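PDB 1V9C: precorrin-8x Methyl Mutase from Thermus thermophilus, which catalyses, as a precorrin-8X methylmutase, a methyl-group rearrangement of the corrin precursor precorrin-8X on the pathway to adenosylcobalamin. Local coordinates for the interface of chains A and B. Sequence-based numbering; all coordinates share one arbitrary frame. Chains: chain A/B, Precorrin-8x Methyl Mutase.

The interface of chains A and B. Residues chain A 78-82; chain B 74.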
loop_
_atom_site.group_PDB
_atom_site.type_symbol
_atom_site.label_atom_id
_atom_site.label_comp_id
_atom_site.label_asym_id
_atom_site.label_seq_id
_atom_site.Cartn_x
_atom_site.Cartn_y
_atom_site.Cartn_z
ATOM N N CYS A 78 8.189 -4.507 4.043
ATOM C CA CYS A 78 7.357 -5.615 4.491
ATOM C C CYS A 78 6.441 -6.135 3.392
ATOM O O CYS A 78 5.895 -7.233 3.504
ATOM C CB CYS A 78 6.484 -5.194 5.670
ATOM S SG CYS A 78 7.343 -4.389 7.061
ATOM N N GLY A 79 6.255 -5.347 2.338
ATOM C CA GLY A 79 5.386 -5.782 1.261
ATOM C C GLY A 79 6.075 -6.759 0.338
ATOM O O GLY A 79 5.433 -7.564 -0.341
ATOM N N LEU A 80 7.398 -6.689 0.308
ATOM C CA LEU A 80 8.165 -7.579 -0.538
ATOM C C LEU A 80 8.147 -8.989 0.026
ATOM O O LEU A 80 8.771 -9.266 1.054
ATOM C CB LEU A 80 9.604 -7.076 -0.658
ATOM C CG LEU A 80 9.774 -5.842 -1.550
ATOM C CD1 LEU A 80 11.227 -5.408 -1.544
ATOM C CD2 LEU A 80 9.316 -6.172 -2.969
ATOM N N ASN A 81 7.423 -9.879 -0.645
ATOM C CA ASN A 81 7.324 -11.266 -0.210
ATOM C C ASN A 81 8.723 -11.893 -0.111
ATOM O O ASN A 81 9.387 -12.113 -1.122
ATOM C CB ASN A 81 6.444 -12.043 -1.194
ATOM C CG ASN A 81 6.136 -13.449 -0.720
ATOM O OD1 ASN A 81 6.208 -13.746 0.473
ATOM N ND2 ASN A 81 5.768 -14.323 -1.654
ATOM N N PRO A 82 9.187 -12.178 1.121
ATOM C CA PRO A 82 10.504 -12.776 1.379
ATOM C C PRO A 82 10.761 -14.061 0.597
ATOM O O PRO A 82 11.898 -14.374 0.246
ATOM C CB PRO A 82 10.480 -13.020 2.887
ATOM C CG PRO A 82 9.619 -11.912 3.389
ATOM C CD PRO A 82 8.482 -11.920 2.389
ATOM N N ARG B 74 0.758 -7.682 5.884
ATOM C CA ARG B 74 1.884 -7.045 6.557
ATOM C C ARG B 74 2.053 -5.582 6.138
ATOM O O ARG B 74 2.392 -4.737 6.969
ATOM C CB ARG B 74 3.159 -7.831 6.273
ATOM C CG ARG B 74 3.345 -8.148 4.815
ATOM C CD ARG B 74 4.211 -9.377 4.627
ATOM N NE ARG B 74 4.374 -9.703 3.214
ATOM C CZ ARG B 74 4.704 -10.908 2.767
ATOM N NH1 ARG B 74 4.908 -11.904 3.623
ATOM N NH2 ARG B 74 4.826 -11.117 1.464
#
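A:Pro82 and B:Arg74 meet tip to tip: the ring carbon CD of A:Pro82 lies 3.9 Å from CZ, the guanidinium carbon of B:Arg74. This carbon packing is the centre of a small patch in the two-fold interface between the two copies of this CobH/CbiC-family protein in the deposited assembly, which may be the biological dimer, and the exchange of chains repeats it on the other side of the axis. The arginine starts from helix 74-79 of chain B and runs to the end of the same helix in chain A, then on to the turn that leads into helix 82-85. Its CG sits between the backbone N and the carbonyl carbon (chi1 48°), and from there to NE the chain is extended, which carries the guanidinium across to A:Asn81. Along the way the methylenes pass the carbonyl oxygen of A:Cys78. That oxygen is 2.9 Å from NE of B:Arg74, yet the NE hydrogen is not aimed at it, and the pair is no hydrogen bond.

At the polar rim, NH2 of B:Arg74 donates to the amide oxygen OD1 of A:Asn81 at 3.1 Å. The bond is straight at the hydrogen (163°), and OD1 lies near the guanidinium plane, but the donor stands above the carbonyl plane, off the lone pairs. CG of A:Asn81 is anti to its own backbone N (chi1 -172°), bringing the amide to the guanidinium edge. An alanine in place of B:Arg74 would probably leave OD1 of A:Asn81 without this donor and open a gap beside A:Pro82 and the A:Cys78 carbonyl.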